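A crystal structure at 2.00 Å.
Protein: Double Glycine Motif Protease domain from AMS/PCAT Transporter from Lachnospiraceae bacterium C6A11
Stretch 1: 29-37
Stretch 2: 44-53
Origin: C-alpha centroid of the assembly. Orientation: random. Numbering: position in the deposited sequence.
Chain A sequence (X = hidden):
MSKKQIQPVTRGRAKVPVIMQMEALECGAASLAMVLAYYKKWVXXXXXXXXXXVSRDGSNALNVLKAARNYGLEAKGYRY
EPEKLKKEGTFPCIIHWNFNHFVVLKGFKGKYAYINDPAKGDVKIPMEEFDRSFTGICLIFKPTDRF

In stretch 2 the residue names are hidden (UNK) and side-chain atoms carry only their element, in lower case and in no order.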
ATOM      1  N   ALA A  29       2.924  -8.244  -1.384  1.00 28.56           N
ATOM      2  CA  ALA A  29       1.761  -9.112  -1.470  1.00 27.97           C
ATOM      3  C   ALA A  29       0.830  -9.062  -0.245  1.00 26.12           C
ATOM      4  O   ALA A  29      -0.396  -9.048  -0.396  1.00 23.44           O
ATOM      5  CB  ALA A  29       2.215 -10.546  -1.713  1.00 29.33           C
ATOM      6  N   ALA A  30       1.422  -9.065   0.956  1.00 23.90           N
ATOM      7  CA  ALA A  30       0.657  -8.918   2.177  1.00 25.66           C
ATOM      8  C   ALA A  30      -0.096  -7.564   2.184  1.00 25.16           C
ATOM      9  O   ALA A  30      -1.261  -7.524   2.525  1.00 22.34           O
ATOM     10  CB  ALA A  30       1.593  -9.017   3.381  1.00 27.86           C
ATOM     11  N   SER A  31       0.572  -6.497   1.723  1.00 23.74           N
ATOM     12  CA  SER A  31       0.011  -5.168   1.698  1.00 23.02           C
ATOM     13  C   SER A  31      -1.144  -5.159   0.687  1.00 22.48           C
ATOM     14  O   SER A  31      -2.197  -4.666   1.010  1.00 20.59           O
ATOM     15  CB  SER A  31       1.071  -4.085   1.325  1.00 22.93           C
ATOM     16  OG  SER A  31       2.122  -4.020   2.303  1.00 25.37           O
ATOM     17  N   LEU A  32      -0.972  -5.702  -0.515  1.00 22.52           N
ATOM     18  CA  LEU A  32      -2.147  -5.732  -1.433  1.00 25.15           C
ATOM     19  C   LEU A  32      -3.284  -6.651  -0.883  1.00 28.09           C
ATOM     20  O   LEU A  32      -4.454  -6.429  -1.156  1.00 29.15           O
ATOM     21  CB  LEU A  32      -1.757  -6.163  -2.814  1.00 24.35           C
ATOM     22  CG  LEU A  32      -2.889  -6.252  -3.869  1.00 23.10           C
ATOM     23  CD1 LEU A  32      -3.617  -4.951  -4.058  1.00 23.79           C
ATOM     24  CD2 LEU A  32      -2.273  -6.657  -5.194  1.00 22.61           C
ATOM     25  N   ALA A  33      -2.937  -7.681  -0.123  1.00 30.03           N
ATOM     26  CA  ALA A  33      -3.958  -8.616   0.413  1.00 30.71           C
ATOM     27  C   ALA A  33      -4.887  -7.868   1.383  1.00 30.35           C
ATOM     28  O   ALA A  33      -6.122  -7.955   1.265  1.00 28.03           O
ATOM     29  CB  ALA A  33      -3.300  -9.846   1.075  1.00 29.22           C
ATOM     30  N   MET A  34      -4.278  -7.073   2.273  1.00 28.78           N
ATOM     31  CA  MET A  34      -4.991  -6.151   3.190  1.00 24.92           C
ATOM     32  C   MET A  34      -5.875  -5.160   2.463  1.00 25.84           C
ATOM     33  O   MET A  34      -7.019  -4.960   2.899  1.00 28.99           O
ATOM     34  CB  MET A  34      -4.017  -5.402   4.093  1.00 23.13           C
ATOM     35  CG  MET A  34      -3.398  -6.275   5.106  1.00 24.50           C
ATOM     36  SD  MET A  34      -2.269  -5.574   6.367  1.00 26.27           S
ATOM     37  CE  MET A  34      -0.725  -5.526   5.502  1.00 25.20           C
ATOM     38  N   VAL A  35      -5.378  -4.545   1.381  1.00 26.39           N
ATOM     39  CA  VAL A  35      -6.220  -3.639   0.562  1.00 28.44           C
ATOM     40  C   VAL A  35      -7.413  -4.382  -0.074  1.00 28.18           C
ATOM     41  O   VAL A  35      -8.538  -3.899  -0.031  1.00 29.54           O
ATOM     42  CB  VAL A  35      -5.444  -2.831  -0.533  1.00 26.31           C
ATOM     43  CG1 VAL A  35      -6.399  -1.997  -1.388  1.00 24.96           C
ATOM     44  CG2 VAL A  35      -4.442  -1.892   0.082  1.00 26.77           C
ATOM     45  N   LEU A  36      -7.150  -5.543  -0.646  1.00 27.14           N
ATOM     46  CA  LEU A  36      -8.201  -6.423  -1.163  1.00 32.07           C
ATOM     47  C   LEU A  36      -9.266  -6.804  -0.112  1.00 30.77           C
ATOM     48  O   LEU A  36     -10.469  -6.756  -0.389  1.00 26.05           O
ATOM     49  CB  LEU A  36      -7.573  -7.685  -1.774  1.00 33.26           C
ATOM     50  CG  LEU A  36      -6.826  -7.400  -3.102  1.00 32.74           C
ATOM     51  CD1 LEU A  36      -5.894  -8.565  -3.479  1.00 34.42           C
ATOM     52  CD2 LEU A  36      -7.815  -7.073  -4.242  1.00 33.51           C
ATOM     53  N   ALA A  37      -8.805  -7.130   1.099  1.00 31.48           N
ATOM     54  CA  ALA A  37      -9.677  -7.472   2.215  1.00 30.01           C
ATOM     55  C   ALA A  37     -10.552  -6.292   2.661  1.00 29.64           C
ATOM     56  O   ALA A  37     -11.693  -6.503   3.013  1.00 27.69           O
ATOM     57  CB  ALA A  37      -8.847  -8.015   3.375  1.00 32.29           C
ATOM     58  N   UNK A  44      -7.047 -15.771  -2.488  1.00 35.00           N
ATOM     59  CA  UNK A  44      -6.092 -16.495  -1.627  1.00 34.33           C
ATOM     60  C   UNK A  44      -4.722 -15.783  -1.547  1.00 33.59           C
ATOM     61  O   UNK A  44      -4.221 -15.288  -2.549  1.00 34.28           O
ATOM     62  c   UNK A  44      -6.951 -17.922  -3.488  1.00 37.51           C
ATOM     63  c   UNK A  44      -7.660 -16.599  -3.556  1.00 35.32           C
ATOM     64  c   UNK A  44      -5.995 -17.886  -2.303  1.00 39.13           C
ATOM     65  N   UNK A  45      -4.109 -15.706  -0.375  1.00 38.56           N
ATOM     66  CA  UNK A  45      -2.813 -15.000  -0.250  1.00 38.42           C
ATOM     67  C   UNK A  45      -1.749 -15.580  -1.171  1.00 37.18           C
ATOM     68  O   UNK A  45      -0.929 -14.843  -1.685  1.00 35.86           O
ATOM     69  c   UNK A  45      -0.417 -14.657   2.887  1.00 54.08           C
ATOM     70  c   UNK A  45      -2.291 -15.007   1.197  1.00 45.24           C
ATOM     71  c   UNK A  45      -0.830 -14.512   1.419  1.00 50.91           C
ATOM     72  c   UNK A  45      -0.600 -13.063   0.966  1.00 52.83           C
ATOM     73  N   UNK A  46      -1.770 -16.900  -1.386  1.00 38.10           N
ATOM     74  CA  UNK A  46      -0.810 -17.561  -2.287  1.00 35.34           C
ATOM     75  C   UNK A  46      -0.957 -17.010  -3.689  1.00 28.29           C
ATOM     76  O   UNK A  46       0.024 -16.851  -4.377  1.00 29.27           O
ATOM     77  c   UNK A  46      -3.194 -19.976  -1.486  1.00 45.54           C
ATOM     78  c   UNK A  46      -1.683 -19.877  -1.260  1.00 46.93           C
ATOM     79  o   UNK A  46      -3.862 -19.368  -0.666  1.00 48.67           O
ATOM     80  o   UNK A  46      -3.713 -20.639  -2.425  1.00 40.78           O
ATOM     81  c   UNK A  46      -0.938 -19.116  -2.357  1.00 38.86           C
ATOM     82  N   UNK A  47      -2.189 -16.778  -4.122  1.00 25.62           N
ATOM     83  CA  UNK A  47      -2.436 -16.232  -5.446  1.00 25.22           C
ATOM     84  C   UNK A  47      -1.885 -14.796  -5.568  1.00 27.03           C
ATOM     85  O   UNK A  47      -1.274 -14.450  -6.585  1.00 24.28           O
ATOM     86  o   UNK A  47      -4.099 -18.224  -8.001  1.00 25.73           O
ATOM     87  n   UNK A  47      -2.926 -16.641  -9.166  1.00 25.84           N
ATOM     88  c   UNK A  47      -3.763 -17.045  -8.162  1.00 24.46           C
ATOM     89  c   UNK A  47      -4.296 -15.999  -7.217  1.00 23.41           C
ATOM     90  c   UNK A  47      -3.950 -16.292  -5.758  1.00 24.77           C
ATOM     91  N   UNK A  48      -2.063 -13.982  -4.516  1.00 30.88           N
ATOM     92  CA  UNK A  48      -1.607 -12.594  -4.517  1.00 30.64           C
ATOM     93  C   UNK A  48      -0.067 -12.525  -4.687  1.00 32.60           C
ATOM     94  O   UNK A  48       0.448 -11.672  -5.427  1.00 28.28           O
ATOM     95  c   UNK A  48      -2.051 -11.818  -3.248  1.00 29.95           C
ATOM     96  c   UNK A  48      -1.538 -10.376  -3.281  1.00 31.91           C
ATOM     97  c   UNK A  48      -3.573 -11.844  -3.046  1.00 29.87           C
ATOM     98  N   UNK A  49       0.650 -13.405  -3.995  1.00 39.13           N
ATOM     99  CA  UNK A  49       2.122 -13.432  -4.069  1.00 41.11           C
ATOM    100  C   UNK A  49       2.555 -13.621  -5.511  1.00 40.84           C
ATOM    101  O   UNK A  49       3.397 -12.905  -6.027  1.00 39.33           O
ATOM    102  c   UNK A  49       2.573 -17.166   0.541  1.00 61.97           C
ATOM    103  n   UNK A  49       2.322 -17.243   1.849  1.00 65.47           N
ATOM    104  c   UNK A  49       2.704 -14.608  -3.319  1.00 44.03           C
ATOM    105  n   UNK A  49       2.288 -18.209  -0.240  1.00 60.73           N
ATOM    106  c   UNK A  49       2.656 -14.578  -1.824  1.00 49.63           C
ATOM    107  n   UNK A  49       3.125 -16.041   0.079  1.00 62.39           N
ATOM    108  c   UNK A  49       3.481 -15.744  -1.291  1.00 53.81           C
ATOM    109  N   UNK A  50       1.957 -14.618  -6.135  1.00 40.59           N
ATOM    110  CA  UNK A  50       2.293 -15.001  -7.499  1.00 43.69           C
ATOM    111  C   UNK A  50       1.882 -13.916  -8.480  1.00 39.39           C
ATOM    112  O   UNK A  50       2.619 -13.640  -9.403  1.00 37.12           O
ATOM    113  c   UNK A  50       1.043 -16.492  -9.165  1.00 41.27           C
ATOM    114  c   UNK A  50       2.757 -17.450  -7.583  1.00 41.13           C
ATOM    115  c   UNK A  50       1.681 -16.404  -7.801  1.00 41.15           C
ATOM    116  N   UNK A  51       0.721 -13.302  -8.276  1.00 36.21           N
ATOM    117  CA  UNK A  51       0.270 -12.218  -9.160  1.00 37.13           C
ATOM    118  C   UNK A  51       1.065 -10.933  -8.965  1.00 38.04           C
ATOM    119  O   UNK A  51       1.187 -10.174  -9.888  1.00 39.17           O
ATOM    120  c   UNK A  51      -1.216 -11.934  -8.999  1.00 40.45           C
ATOM    121  c   UNK A  51      -2.080 -13.130  -9.374  1.00 39.72           C
ATOM    122  o   UNK A  51      -1.589 -14.041 -10.037  1.00 43.01           O
ATOM    123  o   UNK A  51      -3.255 -13.153  -9.012  1.00 42.66           O
ATOM    124  N   UNK A  52       1.640 -10.712  -7.785  1.00 37.35           N
ATOM    125  CA  UNK A  52       2.521  -9.565  -7.573  1.00 35.99           C
ATOM    126  C   UNK A  52       3.922  -9.811  -8.094  1.00 37.54           C
ATOM    127  O   UNK A  52       4.743  -8.894  -8.137  1.00 34.73           O
ATOM    128  s   UNK A  52       1.066  -8.375  -5.536  1.00 34.73           S
ATOM    129  c   UNK A  52       2.582  -9.204  -6.082  1.00 36.56           C
ATOM    130  N   UNK A  53       4.231 -11.065  -8.442  1.00 37.99           N
ATOM    131  CA  UNK A  53       5.557 -11.447  -8.871  1.00 37.26           C
ATOM    132  C   UNK A  53       6.619 -11.404  -7.794  1.00 36.30           C
ATOM    133  O   UNK A  53       7.732 -10.969  -8.067  1.00 43.40           O
TER

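Position 44 carries three carbons that close a ring onto the backbone N and touch nothing on stretch 1, which identifies Pro44. It sits at the N-cap, its O receiving the N of position 48 at 3.2 Å.

Position 45 has four carbons, forked at the second. Its CA-to-CB bond runs sideways, but one terminal carbon lies 4.2 Å from CB of Ala33 and 4.2 Å from O of Ala29. The fork makes this Leu45, whose t, p rotamer brings CD1 to the facing helix.

Position 46 shows three carbons, the third bearing two oxygens, and lies out of reach of stretch 1: Glu46, exposed. Position 47 repeats that skeleton with one oxygen and one nitrogen at the end, is exposed and also lies beyond reach of the other helix, so it is Gln47.

Position 48 has three carbons, one carrying the other two, and points toward stretch 1. One branch tip lies 3.4 Å from O of Ala29 and 4.2 Å from CB of Leu32; the other is 4.0 Å from CD1 of Leu36. This is Val48, a knob set among Ala29, Leu32, Ala33 and Leu36.

Position 49 extends through three carbons and a nitrogen to a carbon with two more nitrogens. Its side chain starts away from stretch 1, yet its CA is 3.7 Å from CB of Ala29, so the backbone itself packs on that methyl. This is Arg49.

Position 50, again one carbon carrying two, faces away and touches nothing on stretch 1. It is Val50, exposed.

Position 51 has two carbons, the second with two oxygens, and makes no contact with stretch 1: Asp51. Its OD1 accepts a hydrogen bond from NE2 of Gln47 at 3.1 Å, linking successive turns along the helix.

Position 52 has one carbon and a sulfur, points toward stretch 1, and places the sulfur 3.8 Å from CD2 of Leu32; this is Cys52.

Position 53 has no side-chain atoms and makes no contact with stretch 1: Gly53. Its positive phi, which favours glycine, accompanies a Schellman motif closing the helix.

The contact works by shape, without a hydrogen bond between the stretches. The helices cross at 122°, their axes approaching to 9.0 Å. Ala29 allows close backbone packing, its CA only 5.1 Å from that of Arg49, while the CA atoms of Ala33 and Leu45 lie 6.5 Å apart. Val48 fills the hollow, and Leu45 and Cys52 add apolar contacts a turn before and a turn after it. The design rule is small residues at the approach and a branched knob between them.

Stretch 2, residues 44-53: PLEQVRVDCG
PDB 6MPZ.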